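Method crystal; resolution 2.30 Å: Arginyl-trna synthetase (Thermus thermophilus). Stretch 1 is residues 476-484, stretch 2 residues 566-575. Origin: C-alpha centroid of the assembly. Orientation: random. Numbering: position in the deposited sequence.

Stretch 1 476-484: AHARAHSIL
Stretch 2 (566-575) RLSLVQSLQR

What fills the apolar centre of the contact? Leu484, with chi1 m and chi2 t, does most to fill it: its CA-to-CB bond points sideways, but its end swings inward and sits as a knob among Leu567, Val570, Gln571 and Gln574. Leu484 CD2 lies 3.7 Å from Val570 CG1 and 4.3 Å from Leu567 CD2, while Leu484 CD1 reaches 3.9 Å from Gln571 CA. Val570 (chi1 t) points toward the other helix and also meets Ala480, CG1 to CB at 4.0 Å. Ile483 (chi1 m, chi2 t) adds looser contacts, from its CG2 to Leu567 CD2 at 4.3 Å and from its CB to Val570 CG1 at 4.4 Å. Leu567 is m, t. These are van der Waals contacts, mostly between aliphatic side chains, which gain by excluding water.

How do the backbones come together? Both stretches are helical throughout, with phi near -65° and psi near -40°, and each helix extends beyond its stretch at both ends. The axes run roughly antiparallel, at 143° between their N-to-C directions, and approach to 8.8 Å. The register therefore pairs the start of one stretch with the end of the other: His477 CA is 5.2 Å from Gln574 CA, and Leu484 CA is 6.8 Å from Leu567 CA.

What does the small side chain of Ala480 meet? It points toward the partner helix, and its CB touches Leu573 CD2 at 3.8 Å and Gln574 CB at 3.9 Å. Leu573 has chi1 t and chi2 at 104°, between wells. The backbone joins the packing too, with Ala480 O 3.4 Å from Val570 CG1.

Where does the contact turn polar? It does so around Gln574, a second knob, set among His477, Ala480, His481 and Leu484 with chi1 p (78°), chi2 104° and chi3 -26°. His477 (chi1 t, chi2 -85°) donates from NE2 to Gln574 OE1 at 3.2 Å, but the bond is weak because the N-H...O angle is only 123°. The same imidazole turns its edge to the backbone, placing CD2 3.1 Å from Gln574 O, while its ND1 is satisfied elsewhere in the structure. His481 (chi1 t, chi2 -81°) also presents its ring edge, with CD2 4.1 Å from Gln574 OE1. The amide nitrogen lies beside one methyl of the leucine knob: Gln574 NE2 is 3.5 Å from Leu484 CD1, a packing contact where the polar and apolar regions meet.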

# COMPACT_ATOMS: atom_id res chain seq x y z
N ALA A 476 14.87 6.32 -15.59
CA ALA A 476 14.26 5.96 -16.86
C ALA A 476 13.22 7.02 -17.22
O ALA A 476 13.07 7.38 -18.39
CB ALA A 476 13.60 4.57 -16.76
N HIS A 477 12.51 7.52 -16.22
CA HIS A 477 11.52 8.56 -16.45
C HIS A 477 12.19 9.86 -16.90
O HIS A 477 11.72 10.51 -17.84
CB HIS A 477 10.70 8.85 -15.19
CG HIS A 477 9.81 10.05 -15.32
ND1 HIS A 477 10.26 11.33 -15.07
CD2 HIS A 477 8.53 10.18 -15.73
CE1 HIS A 477 9.29 12.20 -15.32
NE2 HIS A 477 8.23 11.52 -15.73
N ALA A 478 13.26 10.24 -16.22
CA ALA A 478 13.98 11.47 -16.55
C ALA A 478 14.61 11.39 -17.95
O ALA A 478 14.63 12.37 -18.68
CB ALA A 478 15.06 11.76 -15.49
N ARG A 479 15.11 10.22 -18.31
CA ARG A 479 15.72 10.02 -19.62
C ARG A 479 14.66 10.21 -20.72
O ARG A 479 14.88 10.93 -21.69
CB ARG A 479 16.32 8.62 -19.73
CG ARG A 479 17.13 8.37 -21.00
CD ARG A 479 18.63 8.46 -20.73
NE ARG A 479 19.31 7.18 -20.93
CZ ARG A 479 19.00 6.06 -20.28
NH1 ARG A 479 18.01 6.04 -19.40
NH2 ARG A 479 19.68 4.94 -20.52
N ALA A 480 13.51 9.57 -20.55
CA ALA A 480 12.43 9.68 -21.52
C ALA A 480 11.95 11.12 -21.62
O ALA A 480 11.74 11.65 -22.72
CB ALA A 480 11.26 8.77 -21.12
N HIS A 481 11.79 11.77 -20.47
CA HIS A 481 11.34 13.15 -20.43
C HIS A 481 12.33 14.12 -21.10
O HIS A 481 11.91 15.08 -21.74
CB HIS A 481 11.09 13.58 -18.98
CG HIS A 481 10.39 14.90 -18.85
ND1 HIS A 481 11.05 16.11 -18.95
CD2 HIS A 481 9.09 15.19 -18.64
CE1 HIS A 481 10.18 17.09 -18.82
NE2 HIS A 481 8.98 16.56 -18.63
N SER A 482 13.63 13.87 -20.94
CA SER A 482 14.63 14.76 -21.54
C SER A 482 14.50 14.77 -23.07
O SER A 482 14.72 15.79 -23.71
CB SER A 482 16.05 14.34 -21.14
OG SER A 482 16.42 13.14 -21.79
N ILE A 483 14.14 13.62 -23.65
CA ILE A 483 13.97 13.50 -25.10
C ILE A 483 12.80 14.39 -25.56
O ILE A 483 12.90 15.11 -26.55
CB ILE A 483 13.67 12.03 -25.50
CG1 ILE A 483 14.86 11.14 -25.12
CG2 ILE A 483 13.38 11.94 -27.00
CD1 ILE A 483 14.61 9.64 -25.32
N LEU A 484 11.69 14.33 -24.83
CA LEU A 484 10.51 15.13 -25.14
C LEU A 484 10.83 16.62 -25.01
O LEU A 484 10.31 17.46 -25.74
CB LEU A 484 9.37 14.78 -24.19
CG LEU A 484 8.93 13.31 -24.07
CD1 LEU A 484 7.82 13.21 -23.04
CD2 LEU A 484 8.46 12.79 -25.41
N ARG A 566 7.79 7.51 -32.45
CA ARG A 566 8.67 7.28 -31.31
C ARG A 566 8.48 8.30 -30.20
O ARG A 566 8.59 7.97 -29.02
CB ARG A 566 10.13 7.21 -31.75
CG ARG A 566 10.43 5.89 -32.44
CD ARG A 566 11.86 5.73 -32.92
NE ARG A 566 12.01 4.40 -33.51
CZ ARG A 566 12.92 4.08 -34.43
NH1 ARG A 566 13.77 5.00 -34.89
NH2 ARG A 566 12.96 2.85 -34.90
N LEU A 567 8.18 9.55 -30.57
CA LEU A 567 7.96 10.58 -29.56
C LEU A 567 6.69 10.27 -28.76
O LEU A 567 6.67 10.43 -27.54
CB LEU A 567 7.85 11.96 -30.22
CG LEU A 567 9.18 12.60 -30.65
CD1 LEU A 567 8.91 13.85 -31.48
CD2 LEU A 567 10.00 12.95 -29.42
N SER A 568 5.63 9.81 -29.43
CA SER A 568 4.38 9.48 -28.74
C SER A 568 4.58 8.25 -27.85
O SER A 568 4.01 8.16 -26.76
CB SER A 568 3.26 9.21 -29.74
OG SER A 568 2.89 10.41 -30.41
N LEU A 569 5.40 7.31 -28.31
CA LEU A 569 5.67 6.11 -27.52
C LEU A 569 6.50 6.50 -26.30
O LEU A 569 6.29 5.99 -25.20
CB LEU A 569 6.42 5.09 -28.37
CG LEU A 569 6.67 3.72 -27.75
CD1 LEU A 569 5.35 3.08 -27.33
CD2 LEU A 569 7.40 2.84 -28.77
N VAL A 570 7.46 7.40 -26.51
CA VAL A 570 8.32 7.87 -25.43
C VAL A 570 7.46 8.62 -24.41
O VAL A 570 7.65 8.49 -23.21
CB VAL A 570 9.43 8.80 -25.97
CG1 VAL A 570 10.10 9.55 -24.82
CG2 VAL A 570 10.48 7.97 -26.73
N GLN A 571 6.51 9.40 -24.91
CA GLN A 571 5.62 10.16 -24.05
C GLN A 571 4.74 9.23 -23.23
O GLN A 571 4.56 9.43 -22.03
CB GLN A 571 4.74 11.10 -24.89
CG GLN A 571 3.76 11.91 -24.04
CD GLN A 571 2.95 12.89 -24.86
OE1 GLN A 571 2.22 12.50 -25.77
NE2 GLN A 571 3.08 14.17 -24.54
N SER A 572 4.19 8.21 -23.88
CA SER A 572 3.35 7.25 -23.18
C SER A 572 4.16 6.55 -22.07
O SER A 572 3.65 6.30 -20.98
CB SER A 572 2.79 6.21 -24.15
OG SER A 572 2.15 5.15 -23.47
N LEU A 573 5.42 6.24 -22.36
CA LEU A 573 6.27 5.59 -21.37
C LEU A 573 6.59 6.51 -20.19
O LEU A 573 6.56 6.07 -19.04
CB LEU A 573 7.60 5.13 -21.98
CG LEU A 573 8.46 4.66 -20.80
CD1 LEU A 573 8.52 3.16 -20.74
CD2 LEU A 573 9.83 5.29 -20.87
N GLN A 574 6.90 7.77 -20.47
CA GLN A 574 7.22 8.71 -19.40
C GLN A 574 5.99 8.95 -18.52
O GLN A 574 6.10 9.03 -17.30
CB GLN A 574 7.72 10.04 -19.97
CG GLN A 574 6.64 10.95 -20.49
CD GLN A 574 6.33 12.10 -19.56
OE1 GLN A 574 6.54 12.02 -18.35
NE2 GLN A 574 5.81 13.18 -20.13
N ARG A 575 4.83 9.08 -19.15
CA ARG A 575 3.59 9.29 -18.41
C ARG A 575 3.26 8.06 -17.56
O ARG A 575 2.83 8.19 -16.42
CB ARG A 575 2.43 9.57 -19.37
CG ARG A 575 2.43 10.97 -19.95
CD ARG A 575 1.30 11.10 -20.96
NE ARG A 575 1.17 12.46 -21.47
CZ ARG A 575 0.27 12.83 -22.38
NH1 ARG A 575 -0.58 11.93 -22.88
NH2 ARG A 575 0.20 14.09 -22.78